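Local structure of putative citrate lyase (Ralstonia eutropha, 3QQW) at residues P20-C25 with I170-F175; K37-Q42 with R73-D78; P147-I152 with F249-S254. The protein probably acts as a magnesium-dependent lyase of the HpcH/HpaI aldolase and citrate lyase family, perhaps cleaving (S)-citramalyl-CoA. All blocks are in the same frame, centred on the assembly; numbering follows the deposited sequence.

Contact 1: P20-C25 with I170-F175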
ATOM      1  N   PRO C  20      -2.121  -9.864  22.446  1.00 53.63           N
ATOM      2  CA  PRO C  20      -1.267 -10.875  23.075  1.00 52.98           C
ATOM      3  C   PRO C  20       0.016 -10.278  23.616  1.00 58.31           C
ATOM      4  O   PRO C  20       0.645  -9.452  22.941  1.00 58.88           O
ATOM      5  CB  PRO C  20      -0.987 -11.885  21.952  1.00 53.19           C
ATOM      6  CG  PRO C  20      -1.825 -11.464  20.790  1.00 56.95           C
ATOM      7  CD  PRO C  20      -2.147 -10.028  20.980  1.00 53.70           C
ATOM      8  N   VAL C  21       0.387 -10.686  24.842  1.00 54.40           N
ATOM      9  CA  VAL C  21       1.619 -10.210  25.454  1.00 54.63           C
ATOM     10  C   VAL C  21       2.658 -11.294  25.253  1.00 52.51           C
ATOM     11  O   VAL C  21       2.672 -12.330  25.933  1.00 51.01           O
ATOM     12  CB  VAL C  21       1.489  -9.704  26.909  1.00 62.67           C
ATOM     13  CG1 VAL C  21       0.609  -8.466  26.925  1.00 65.38           C
ATOM     14  CG2 VAL C  21       0.944 -10.762  27.867  1.00 62.94           C
ATOM     15  N   LEU C  22       3.472 -11.082  24.212  1.00 43.39           N
ATOM     16  CA  LEU C  22       4.475 -12.050  23.857  1.00 38.63           C
ATOM     17  C   LEU C  22       5.838 -11.451  23.951  1.00 42.18           C
ATOM     18  O   LEU C  22       6.013 -10.246  23.745  1.00 43.01           O
ATOM     19  CB  LEU C  22       4.228 -12.581  22.437  1.00 35.93           C
ATOM     20  CG  LEU C  22       2.875 -13.216  22.155  1.00 37.93           C
ATOM     21  CD1 LEU C  22       2.637 -13.308  20.682  1.00 34.85           C
ATOM     22  CD2 LEU C  22       2.774 -14.584  22.790  1.00 39.98           C
ATOM     23  N   ALA C  23       6.818 -12.318  24.215  1.00 38.20           N
ATOM     24  CA  ALA C  23       8.234 -12.017  24.283  1.00 37.07           C
ATOM     25  C   ALA C  23       8.653 -11.329  23.001  1.00 41.59           C
ATOM     26  O   ALA C  23       8.145 -11.637  21.916  1.00 40.26           O
ATOM     27  CB  ALA C  23       9.013 -13.306  24.476  1.00 36.87           C
ATOM     28  N   ALA C  24       9.556 -10.378  23.131  1.00 40.44           N
ATOM     29  CA  ALA C  24      10.098  -9.586  22.018  1.00 39.21           C
ATOM     30  C   ALA C  24      10.942 -10.431  21.068  1.00 39.45           C
ATOM     31  O   ALA C  24      11.182 -10.045  19.927  1.00 38.88           O
ATOM     32  CB  ALA C  24      10.946  -8.484  22.598  1.00 40.75           C
ATOM     33  N   CYS C  25      11.388 -11.596  21.539  1.00 35.33           N
ATOM     34  CA  CYS C  25      12.295 -12.446  20.784  1.00 33.65           C
ATOM     35  C   CYS C  25      11.830 -13.880  20.698  1.00 37.09           C
ATOM     36  O   CYS C  25      11.321 -14.442  21.666  1.00 35.54           O
ATOM     37  CB  CYS C  25      13.687 -12.367  21.408  1.00 33.93           C
ATOM     38  SG  CYS C  25      14.949 -13.292  20.510  1.00 36.87           S
ATOM     39  N   ILE C 170      -4.673 -17.072  15.629  1.00 37.46           N
ATOM     40  CA  ILE C 170      -3.388 -16.522  15.188  1.00 35.25           C
ATOM     41  C   ILE C 170      -2.998 -15.467  16.204  1.00 37.66           C
ATOM     42  O   ILE C 170      -3.810 -14.602  16.564  1.00 37.46           O
ATOM     43  CB  ILE C 170      -3.411 -15.978  13.727  1.00 37.31           C
ATOM     44  CG1 ILE C 170      -3.766 -17.110  12.730  1.00 37.69           C
ATOM     45  CG2 ILE C 170      -2.068 -15.279  13.329  1.00 32.71           C
ATOM     46  CD1 ILE C 170      -3.979 -16.618  11.304  1.00 40.11           C
ATOM     47  N   GLU C 171      -1.774 -15.558  16.702  1.00 34.07           N
ATOM     48  CA  GLU C 171      -1.281 -14.549  17.643  1.00 34.63           C
ATOM     49  C   GLU C 171      -0.058 -13.847  17.060  1.00 37.70           C
ATOM     50  O   GLU C 171       0.270 -12.750  17.511  1.00 40.71           O
ATOM     51  CB  GLU C 171      -1.007 -15.127  19.042  1.00 36.19           C
ATOM     52  CG  GLU C 171       0.121 -16.138  19.073  1.00 47.93           C
ATOM     53  CD  GLU C 171       0.577 -16.578  20.450  1.00 47.49           C
ATOM     54  OE1 GLU C 171      -0.127 -16.301  21.448  1.00 46.76           O
ATOM     55  OE2 GLU C 171       1.631 -17.246  20.513  1.00 39.42           O
ATOM     56  N   VAL C 172       0.582 -14.439  16.036  1.00 30.88           N
ATOM     57  CA  VAL C 172       1.732 -13.826  15.377  1.00 30.99           C
ATOM     58  C   VAL C 172       1.642 -13.986  13.848  1.00 35.97           C
ATOM     59  O   VAL C 172       1.241 -15.041  13.351  1.00 35.50           O
ATOM     60  CB  VAL C 172       3.109 -14.365  15.883  1.00 33.69           C
ATOM     61  CG1 VAL C 172       4.261 -13.832  15.044  1.00 33.09           C
ATOM     62  CG2 VAL C 172       3.357 -14.072  17.347  1.00 32.62           C
ATOM     63  N   LEU C 173       2.054 -12.924  13.118  1.00 31.99           N
ATOM     64  CA  LEU C 173       2.320 -12.908  11.684  1.00 30.18           C
ATOM     65  C   LEU C 173       3.811 -12.697  11.570  1.00 33.04           C
ATOM     66  O   LEU C 173       4.343 -11.710  12.085  1.00 31.15           O
ATOM     67  CB  LEU C 173       1.532 -11.864  10.885  1.00 30.67           C
ATOM     68  CG  LEU C 173       0.002 -12.011  10.825  1.00 36.02           C
ATOM     69  CD1 LEU C 173      -0.583 -10.982   9.874  1.00 35.97           C
ATOM     70  CD2 LEU C 173      -0.422 -13.435  10.374  1.00 36.61           C
ATOM     71  N   ASP C 174       4.511 -13.678  10.983  1.00 32.37           N
ATOM     72  CA  ASP C 174       5.962 -13.630  10.837  1.00 32.93           C
ATOM     73  C   ASP C 174       6.346 -13.196   9.464  1.00 34.76           C
ATOM     74  O   ASP C 174       5.855 -13.757   8.490  1.00 34.64           O
ATOM     75  CB  ASP C 174       6.563 -15.033  11.105  1.00 35.64           C
ATOM     76  CG  ASP C 174       6.461 -15.531  12.511  1.00 41.37           C
ATOM     77  OD1 ASP C 174       7.046 -14.907  13.390  1.00 40.89           O
ATOM     78  OD2 ASP C 174       5.853 -16.602  12.713  1.00 53.14           O
ATOM     79  N   PHE C 175       7.261 -12.253   9.355  1.00 35.04           N
ATOM     80  CA  PHE C 175       7.741 -11.850   8.021  1.00 35.55           C
ATOM     81  C   PHE C 175       8.922 -12.733   7.591  1.00 41.60           C
ATOM     82  O   PHE C 175       9.960 -12.747   8.247  1.00 42.83           O
ATOM     83  CB  PHE C 175       8.129 -10.372   7.980  1.00 36.96           C
ATOM     84  CG  PHE C 175       8.345  -9.932   6.557  1.00 38.16           C
ATOM     85  CD1 PHE C 175       7.272  -9.810   5.678  1.00 39.86           C
ATOM     86  CD2 PHE C 175       9.630  -9.709   6.071  1.00 40.08           C
ATOM     87  CE1 PHE C 175       7.475  -9.464   4.342  1.00 41.25           C
ATOM     88  CE2 PHE C 175       9.835  -9.360   4.735  1.00 43.29           C
ATOM     89  CZ  PHE C 175       8.754  -9.227   3.881  1.00 41.20           C
TER

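Contact 2: K37-Q42 with R73-D78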
ATOM      1  N   LYS C  37      19.705 -26.500  25.126  1.00 39.27           N
ATOM      2  CA  LYS C  37      20.498 -25.304  25.459  1.00 39.97           C
ATOM      3  C   LYS C  37      19.639 -24.015  25.487  1.00 43.43           C
ATOM      4  O   LYS C  37      19.776 -23.213  26.416  1.00 43.01           O
ATOM      5  CB  LYS C  37      21.648 -25.134  24.467  1.00 43.52           C
ATOM      6  CG  LYS C  37      22.850 -26.042  24.743  1.00 62.50           C
ATOM      7  CD  LYS C  37      23.957 -25.705  23.751  1.00 78.27           C
ATOM      8  CE  LYS C  37      25.183 -26.569  23.847  1.00 94.51           C
ATOM      9  NZ  LYS C  37      26.043 -26.410  22.636  1.00103.54           N
ATOM     10  N   ALA C  38      18.715 -23.853  24.504  1.00 38.72           N
ATOM     11  CA  ALA C  38      17.804 -22.714  24.396  1.00 36.81           C
ATOM     12  C   ALA C  38      16.813 -22.718  25.567  1.00 41.83           C
ATOM     13  O   ALA C  38      16.570 -21.664  26.169  1.00 44.00           O
ATOM     14  CB  ALA C  38      17.074 -22.754  23.074  1.00 36.73           C
HETATM   15  N   MSE C  39      16.311 -23.914  25.956  1.00 35.95           N
HETATM   16  CA  MSE C  39      15.404 -24.068  27.105  1.00 33.40           C
HETATM   17  C   MSE C  39      16.123 -23.710  28.365  1.00 40.07           C
HETATM   18  O   MSE C  39      15.546 -23.018  29.193  1.00 42.96           O
HETATM   19  CB  MSE C  39      14.837 -25.475  27.199  1.00 33.39           C
HETATM   20  CG  MSE C  39      13.730 -25.731  26.200  1.00 36.31           C
HETATM   21 SE   MSE C  39      13.306 -27.618  26.191  0.75 41.94          SE
HETATM   22  CE  MSE C  39      11.806 -27.552  24.852  1.00 39.08           C
ATOM     23  N   ASP C  40      17.394 -24.130  28.497  1.00 37.29           N
ATOM     24  CA  ASP C  40      18.264 -23.796  29.652  1.00 38.28           C
ATOM     25  C   ASP C  40      18.580 -22.301  29.700  1.00 41.88           C
ATOM     26  O   ASP C  40      18.721 -21.750  30.778  1.00 42.81           O
ATOM     27  CB  ASP C  40      19.590 -24.576  29.608  1.00 39.93           C
ATOM     28  CG  ASP C  40      19.462 -26.076  29.722  1.00 47.70           C
ATOM     29  OD1 ASP C  40      18.338 -26.566  30.050  1.00 44.39           O
ATOM     30  OD2 ASP C  40      20.471 -26.773  29.480  1.00 55.82           O
ATOM     31  N   LEU C  41      18.699 -21.653  28.522  1.00 37.54           N
ATOM     32  CA  LEU C  41      18.993 -20.238  28.423  1.00 37.47           C
ATOM     33  C   LEU C  41      17.762 -19.426  28.860  1.00 44.21           C
ATOM     34  O   LEU C  41      17.938 -18.344  29.428  1.00 44.71           O
ATOM     35  CB  LEU C  41      19.440 -19.917  26.997  1.00 37.39           C
ATOM     36  CG  LEU C  41      20.093 -18.564  26.757  1.00 42.66           C
ATOM     37  CD1 LEU C  41      21.403 -18.433  27.518  1.00 44.02           C
ATOM     38  CD2 LEU C  41      20.252 -18.301  25.267  1.00 41.95           C
ATOM     39  N   GLN C  42      16.509 -19.991  28.679  1.00 39.38           N
ATOM     40  CA  GLN C  42      15.269 -19.376  29.168  1.00 37.29           C
ATOM     41  C   GLN C  42      15.266 -19.382  30.698  1.00 40.48           C
ATOM     42  O   GLN C  42      14.710 -18.481  31.321  1.00 37.67           O
ATOM     43  CB  GLN C  42      14.036 -20.109  28.649  1.00 37.30           C
ATOM     44  CG  GLN C  42      13.719 -19.850  27.187  1.00 42.23           C
ATOM     45  CD  GLN C  42      12.484 -20.586  26.706  1.00 48.74           C
ATOM     46  OE1 GLN C  42      12.341 -21.819  26.832  1.00 35.46           O
ATOM     47  NE2 GLN C  42      11.625 -19.853  26.016  1.00 40.65           N
ATOM     48  N   ARG C  73       8.850 -34.648  22.549  1.00 37.48           N
ATOM     49  CA  ARG C  73       9.487 -35.134  23.767  1.00 37.19           C
ATOM     50  C   ARG C  73      10.179 -33.983  24.523  1.00 39.98           C
ATOM     51  O   ARG C  73      10.013 -33.868  25.725  1.00 39.05           O
ATOM     52  CB  ARG C  73      10.481 -36.278  23.443  1.00 36.58           C
ATOM     53  CG  ARG C  73      11.270 -36.758  24.668  1.00 44.51           C
ATOM     54  CD  ARG C  73      12.168 -37.968  24.450  1.00 46.70           C
ATOM     55  NE  ARG C  73      12.981 -37.900  23.231  1.00 48.89           N
ATOM     56  CZ  ARG C  73      14.135 -37.245  23.103  1.00 55.33           C
ATOM     57  NH1 ARG C  73      14.631 -36.545  24.120  1.00 44.30           N
ATOM     58  NH2 ARG C  73      14.784 -37.254  21.945  1.00 34.50           N
HETATM   59  N   MSE C  74      10.932 -33.140  23.821  1.00 35.97           N
HETATM   60  CA  MSE C  74      11.655 -32.005  24.388  1.00 33.00           C
HETATM   61  C   MSE C  74      10.684 -30.995  24.979  1.00 40.05           C
HETATM   62  O   MSE C  74      10.907 -30.527  26.088  1.00 42.32           O
HETATM   63  CB  MSE C  74      12.542 -31.340  23.301  1.00 32.82           C
HETATM   64  CG  MSE C  74      13.755 -32.203  22.938  1.00 37.94           C
HETATM   65 SE   MSE C  74      14.877 -32.673  24.476  0.75 44.42          SE
HETATM   66  CE  MSE C  74      15.777 -31.029  24.717  1.00 40.61           C
ATOM     67  N   ILE C  75       9.592 -30.677  24.251  1.00 36.29           N
ATOM     68  CA  ILE C  75       8.580 -29.703  24.682  1.00 34.27           C
ATOM     69  C   ILE C  75       7.826 -30.253  25.938  1.00 37.51           C
ATOM     70  O   ILE C  75       7.551 -29.493  26.855  1.00 36.39           O
ATOM     71  CB  ILE C  75       7.631 -29.303  23.498  1.00 34.84           C
ATOM     72  CG1 ILE C  75       8.406 -28.469  22.444  1.00 33.93           C
ATOM     73  CG2 ILE C  75       6.401 -28.530  23.987  1.00 33.80           C
ATOM     74  CD1 ILE C  75       7.610 -28.066  21.180  1.00 39.90           C
ATOM     75  N   ALA C  76       7.538 -31.551  25.974  1.00 33.90           N
ATOM     76  CA  ALA C  76       6.843 -32.195  27.088  1.00 34.21           C
ATOM     77  C   ALA C  76       7.729 -32.356  28.318  1.00 41.83           C
ATOM     78  O   ALA C  76       7.207 -32.465  29.420  1.00 44.37           O
ATOM     79  CB  ALA C  76       6.339 -33.571  26.658  1.00 34.41           C
ATOM     80  N   SER C  77       9.054 -32.403  28.132  1.00 38.06           N
ATOM     81  CA  SER C  77      10.019 -32.703  29.190  1.00 38.38           C
ATOM     82  C   SER C  77      10.115 -31.632  30.263  1.00 44.04           C
ATOM     83  O   SER C  77       9.726 -30.491  30.046  1.00 44.05           O
ATOM     84  CB  SER C  77      11.406 -32.964  28.604  1.00 38.28           C
ATOM     85  OG  SER C  77      12.006 -31.753  28.184  1.00 42.55           O
ATOM     86  N   ASP C  78      10.669 -32.029  31.418  1.00 43.48           N
ATOM     87  CA  ASP C  78      10.951 -31.219  32.605  1.00 44.23           C
ATOM     88  C   ASP C  78      11.981 -30.127  32.282  1.00 50.58           C
ATOM     89  O   ASP C  78      12.016 -29.091  32.966  1.00 53.07           O
ATOM     90  CB  ASP C  78      11.443 -32.122  33.740  1.00 45.22           C
ATOM     91  CG  ASP C  78      10.380 -33.089  34.247  1.00 53.18           C
ATOM     92  OD1 ASP C  78       9.180 -32.734  34.189  1.00 52.56           O
ATOM     93  OD2 ASP C  78      10.753 -34.190  34.736  1.00 60.29           O
TER

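Contact 3: P147-I152 with F249-S254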
ATOM      1  N   PRO C 147      -2.148 -21.638  20.049  1.00 38.36           N
ATOM      2  CA  PRO C 147      -1.935 -20.405  19.268  1.00 36.56           C
ATOM      3  C   PRO C 147      -1.102 -20.687  18.031  1.00 38.68           C
ATOM      4  O   PRO C 147      -0.278 -21.585  18.035  1.00 39.10           O
ATOM      5  CB  PRO C 147      -1.194 -19.493  20.245  1.00 37.76           C
ATOM      6  CG  PRO C 147      -1.479 -20.062  21.608  1.00 41.73           C
ATOM      7  CD  PRO C 147      -1.499 -21.540  21.368  1.00 38.11           C
ATOM      8  N   VAL C 148      -1.370 -19.972  16.957  1.00 35.59           N
ATOM      9  CA  VAL C 148      -0.697 -20.171  15.674  1.00 35.45           C
ATOM     10  C   VAL C 148       0.083 -18.910  15.278  1.00 37.85           C
ATOM     11  O   VAL C 148      -0.373 -17.781  15.500  1.00 36.87           O
ATOM     12  CB  VAL C 148      -1.729 -20.583  14.575  1.00 39.29           C
ATOM     13  CG1 VAL C 148      -1.055 -20.806  13.238  1.00 38.11           C
ATOM     14  CG2 VAL C 148      -2.512 -21.827  14.992  1.00 39.55           C
ATOM     15  N   HIS C 149       1.275 -19.138  14.709  1.00 34.00           N
ATOM     16  CA  HIS C 149       2.187 -18.144  14.135  1.00 32.82           C
ATOM     17  C   HIS C 149       2.228 -18.428  12.663  1.00 38.05           C
ATOM     18  O   HIS C 149       2.532 -19.562  12.265  1.00 38.94           O
ATOM     19  CB  HIS C 149       3.587 -18.209  14.751  1.00 33.15           C
ATOM     20  CG  HIS C 149       3.670 -17.873  16.213  1.00 36.87           C
ATOM     21  ND1 HIS C 149       4.895 -17.639  16.815  1.00 38.47           N
ATOM     22  CD2 HIS C 149       2.692 -17.775  17.150  1.00 39.23           C
ATOM     23  CE1 HIS C 149       4.629 -17.404  18.090  1.00 38.93           C
ATOM     24  NE2 HIS C 149       3.310 -17.476  18.339  1.00 39.64           N
ATOM     25  N   VAL C 150       1.850 -17.450  11.843  1.00 34.86           N
ATOM     26  CA  VAL C 150       1.783 -17.675  10.396  1.00 35.12           C
ATOM     27  C   VAL C 150       2.855 -16.871   9.683  1.00 38.74           C
ATOM     28  O   VAL C 150       2.945 -15.652   9.842  1.00 38.26           O
ATOM     29  CB  VAL C 150       0.360 -17.358   9.844  1.00 39.62           C
ATOM     30  CG1 VAL C 150       0.280 -17.570   8.343  1.00 39.95           C
ATOM     31  CG2 VAL C 150      -0.686 -18.207  10.545  1.00 40.55           C
ATOM     32  N   LEU C 151       3.669 -17.562   8.886  1.00 35.97           N
ATOM     33  CA  LEU C 151       4.662 -16.896   8.052  1.00 35.84           C
ATOM     34  C   LEU C 151       3.998 -16.260   6.850  1.00 39.72           C
ATOM     35  O   LEU C 151       3.200 -16.913   6.165  1.00 37.80           O
ATOM     36  CB  LEU C 151       5.726 -17.887   7.560  1.00 36.14           C
ATOM     37  CG  LEU C 151       7.054 -18.030   8.328  1.00 39.36           C
ATOM     38  CD1 LEU C 151       7.827 -16.738   8.396  1.00 38.24           C
ATOM     39  CD2 LEU C 151       6.851 -18.637   9.653  1.00 40.80           C
ATOM     40  N   ILE C 152       4.321 -14.986   6.602  1.00 37.63           N
ATOM     41  CA  ILE C 152       3.911 -14.241   5.406  1.00 37.24           C
ATOM     42  C   ILE C 152       5.184 -14.135   4.611  1.00 40.99           C
ATOM     43  O   ILE C 152       6.053 -13.333   4.943  1.00 40.18           O
ATOM     44  CB  ILE C 152       3.224 -12.892   5.736  1.00 39.79           C
ATOM     45  CG1 ILE C 152       2.010 -13.106   6.721  1.00 38.57           C
ATOM     46  CG2 ILE C 152       2.819 -12.150   4.446  1.00 39.53           C
ATOM     47  CD1 ILE C 152       0.849 -14.070   6.244  1.00 38.59           C
ATOM     48  N   PHE C 249       6.987  -3.487  14.174  1.00 38.77           N
ATOM     49  CA  PHE C 249       7.191  -4.877  14.586  1.00 36.53           C
ATOM     50  C   PHE C 249       7.363  -4.890  16.091  1.00 41.88           C
ATOM     51  O   PHE C 249       7.908  -3.931  16.645  1.00 42.18           O
ATOM     52  CB  PHE C 249       8.397  -5.501  13.881  1.00 36.57           C
ATOM     53  CG  PHE C 249       8.159  -5.794  12.421  1.00 35.62           C
ATOM     54  CD1 PHE C 249       7.634  -7.013  12.019  1.00 37.72           C
ATOM     55  CD2 PHE C 249       8.508  -4.876  11.446  1.00 36.56           C
ATOM     56  CE1 PHE C 249       7.478  -7.319  10.661  1.00 37.13           C
ATOM     57  CE2 PHE C 249       8.332  -5.174  10.089  1.00 38.29           C
ATOM     58  CZ  PHE C 249       7.818  -6.390   9.704  1.00 34.50           C
ATOM     59  N   LEU C 250       6.848  -5.940  16.766  1.00 38.06           N
ATOM     60  CA  LEU C 250       6.853  -6.034  18.221  1.00 36.82           C
ATOM     61  C   LEU C 250       7.569  -7.284  18.698  1.00 39.25           C
ATOM     62  O   LEU C 250       7.613  -7.600  19.904  1.00 39.18           O
ATOM     63  CB  LEU C 250       5.380  -6.050  18.673  1.00 36.98           C
ATOM     64  CG  LEU C 250       4.599  -4.747  18.494  1.00 41.22           C
ATOM     65  CD1 LEU C 250       3.152  -4.941  18.860  1.00 41.62           C
ATOM     66  CD2 LEU C 250       5.205  -3.636  19.330  1.00 38.92           C
ATOM     67  N   ARG C 251       8.117  -8.013  17.735  1.00 34.30           N
ATOM     68  CA  ARG C 251       8.833  -9.262  17.960  1.00 34.11           C
ATOM     69  C   ARG C 251       9.823  -9.454  16.819  1.00 38.23           C
ATOM     70  O   ARG C 251       9.663  -8.866  15.748  1.00 37.03           O
ATOM     71  CB  ARG C 251       7.821 -10.407  18.027  1.00 32.72           C
ATOM     72  CG  ARG C 251       8.323 -11.762  18.466  1.00 35.46           C
ATOM     73  CD  ARG C 251       7.064 -12.533  18.804  1.00 38.07           C
ATOM     74  NE  ARG C 251       7.234 -13.977  18.862  1.00 36.43           N
ATOM     75  CZ  ARG C 251       7.201 -14.683  19.983  1.00 44.04           C
ATOM     76  NH1 ARG C 251       7.073 -14.076  21.149  1.00 34.65           N
ATOM     77  NH2 ARG C 251       7.284 -16.002  19.944  1.00 37.57           N
HETATM   78  N   MSE C 252      10.857 -10.273  17.058  1.00 35.95           N
HETATM   79  CA  MSE C 252      11.852 -10.588  16.055  1.00 34.26           C
HETATM   80  C   MSE C 252      12.450 -11.926  16.330  1.00 39.01           C
HETATM   81  O   MSE C 252      12.748 -12.249  17.481  1.00 40.42           O
HETATM   82  CB  MSE C 252      12.948  -9.519  16.034  1.00 36.64           C
HETATM   83  CG  MSE C 252      13.815  -9.589  14.806  1.00 41.35           C
HETATM   84 SE   MSE C 252      14.919  -8.043  14.737  0.75 47.33          SE
HETATM   85  CE  MSE C 252      16.439  -8.804  13.789  1.00 44.77           C
ATOM     86  N   TRP C 253      12.710 -12.671  15.260  1.00 34.74           N
ATOM     87  CA  TRP C 253      13.347 -13.977  15.321  1.00 34.49           C
ATOM     88  C   TRP C 253      14.829 -13.869  15.659  1.00 41.35           C
ATOM     89  O   TRP C 253      15.494 -12.898  15.306  1.00 42.95           O
ATOM     90  CB  TRP C 253      13.183 -14.695  13.983  1.00 33.13           C
ATOM     91  CG  TRP C 253      11.813 -15.237  13.704  1.00 33.89           C
ATOM     92  CD1 TRP C 253      10.648 -14.912  14.335  1.00 36.67           C
ATOM     93  CD2 TRP C 253      11.470 -16.198  12.697  1.00 33.29           C
ATOM     94  NE1 TRP C 253       9.603 -15.628  13.803  1.00 36.65           N
ATOM     95  CE2 TRP C 253      10.080 -16.438  12.802  1.00 37.36           C
ATOM     96  CE3 TRP C 253      12.221 -16.948  11.765  1.00 34.21           C
ATOM     97  CZ2 TRP C 253       9.408 -17.350  11.970  1.00 35.68           C
ATOM     98  CZ3 TRP C 253      11.555 -17.863  10.954  1.00 34.88           C
ATOM     99  CH2 TRP C 253      10.163 -18.033  11.036  1.00 34.90           C
ATOM    100  N   SER C 254      15.353 -14.917  16.281  1.00 38.37           N
ATOM    101  CA  SER C 254      16.757 -15.084  16.605  1.00 39.21           C
ATOM    102  C   SER C 254      17.225 -16.452  16.116  1.00 46.39           C
ATOM    103  O   SER C 254      16.489 -17.434  16.259  1.00 45.70           O
ATOM    104  CB  SER C 254      16.965 -14.954  18.108  1.00 40.99           C
ATOM    105  OG  SER C 254      18.245 -15.433  18.477  1.00 45.72           O
TER

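Contact 1: P20-C25 with I170-F175
The carboxylate of Glu-171 takes both methyls of Leu-22 over one face. CD1 stands almost straight above Glu-171 CD at 3.9 Å, while CD2 is displaced toward the oxygens, 3.6 Å from Glu-171 OE1. Against the opposite face lies the ring of Pro-147, so the acid group is held flat between two apolar side chains. At its rim, OE2 is hydrogen-bonded to His-149 NE2, which, with the flanking groups, probably holds its rotation about the CG-CD bond. CG of Glu-171 sits between the backbone N and the carbonyl carbon (chi1 65°), and the chain then runs extended, passing its carboxylate obliquely under the end of Leu-22. Lower down, the Pro-20 ring slides past the root of the same side chain, its CG 4.1 Å from Glu-171 CB. Leu-22 CD1 also meets Val-172 CG2 at 3.5 Å, an apolar touch that Val-221 of the next strand extends. The loop ahead of strand 25-29 is thereby laid over the start of strand 170-175, with Leu-22 reaching in among side chains of several strands. This is a closing of the N-terminal mouth of a TIM (beta/alpha)8 barrel, the end away from the usual active-site side.

Contact 2: K37-Q42 with R73-D78
Met-39, a selenomethionine here, reaches straight across from helix 32-45 to the last turn of helix 64-76. Its chain is extended beyond CG (chi2 170°, chi3 178°), which carries the terminal methyl onto the backbone of the other helix: CE lies 3.3 Å from Met-74 O and 3.9 Å from Ile-75 N. Selenium stays farther back, 3.8 Å from Met-74 O. Around the methyl, Met-74 CB at 4.2 Å and Ile-75 CG1 at 4.3 Å add the apolar part of its surroundings. Met-74, also a selenomethionine, is folded at chi2 and chi3, and its side chain packs on Glu-32 and Ile-35 earlier in helix 32-45. The two helices are successive members of the outer layer of the (beta/alpha)8 barrel, following strands 25-29 and 49-54, and Ile-75 reaches the sheet beneath at Cys-53 and Ala-85. The carbonyl that Met-39 meets is engaged from elsewhere too: Ser-77 OG donates to Met-74 O at 2.7 Å, tilted 27° from the carbonyl plane, just where the chain leaves the helix. Next along the first helix, Asp-40 forms a salt bridge through OD2 with Arg-79, a polar tie to the loop that follows helix 64-76, and Gln-42 points its amide inward, NE2 being hydrogen-bonded to the carbonyl oxygens of Phe-49 and Arg-84.

Contact 3: P147-I152 with F249-S254
Leu-151 brackets the CZ2-CH2 rim of the Trp-253 indole: CD2 comes to the ring edge, near its plane, 3.6 Å from Trp-253 CH2, while CD1 stands off to one side of the plane, 3.8 Å from the same carbon. The two residues belong to strands 148-152 and 251-254, fifth and eighth of the eight parallel strands of the TIM barrel, and they meet across its interior. Their CA atoms are 11.7 Å apart, a span bridged entirely by side chains. One layer down, nearer the N-terminal ends of the strands, His-149 meets Arg-251 over the same CA separation. Arg-251 NH2 comes to the imidazole edge near the ring plane, 3.5 Å from His-149 CE1, and the guanidinium plane stands 88° from that of the imidazole. Arg-251 gets this far by an extended chain, CG lying opposite the backbone N (chi1 -171°). Both groups are buried. The guanidinium is held by salt bridges from NH2 to Glu-26 and Asp-50 and by a hydrogen bond from NH1 to the carbonyl oxygen of Ala-23. Glu-26, which probably balances the charge of Arg-251, also makes a weak hydrogen bond with His-149 ND1, and the imidazole, tied to Glu-171 as well, stacks on Tyr-114. The Leu-151 and Trp-253 layer is the closer of the two to the predicted active site, since Glu-153, predicted to bind substrate and magnesium, follows strand 148-152 at once, and the Trp-253 side chain approaches that of Arg-88, predicted to bind substrate. The indole is anchored at its polar edge, where Trp-253 NE1 is hydrogen-bonded to Asp-174 OD1.

How the contacts relate
Contact 3 spans the barrel interior and contact 1 adjoins it at the N-terminal mouth, with centres 5 Å apart; their segments alternate along the chain. Strands 148-152 and 170-175 are neighbours, joined for example by a probable hydrogen bond from Ile-152 N to Asp-174 O, 2.7 Å; Asp-174 CB also packs on Leu-151 CD1. The Val-172 side chain of contact 1 is about 11 Å from that of Arg-88, whereas Trp-253 of contact 3 comes within about 3 Å of it. Contact 2 belongs to the helical outer layer, its centre 20 Å from each of the others and its nearest atoms about 7 Å from contact 1. Along the chain it is nested within the loop closed by contact 1 and closes before contact 3 opens.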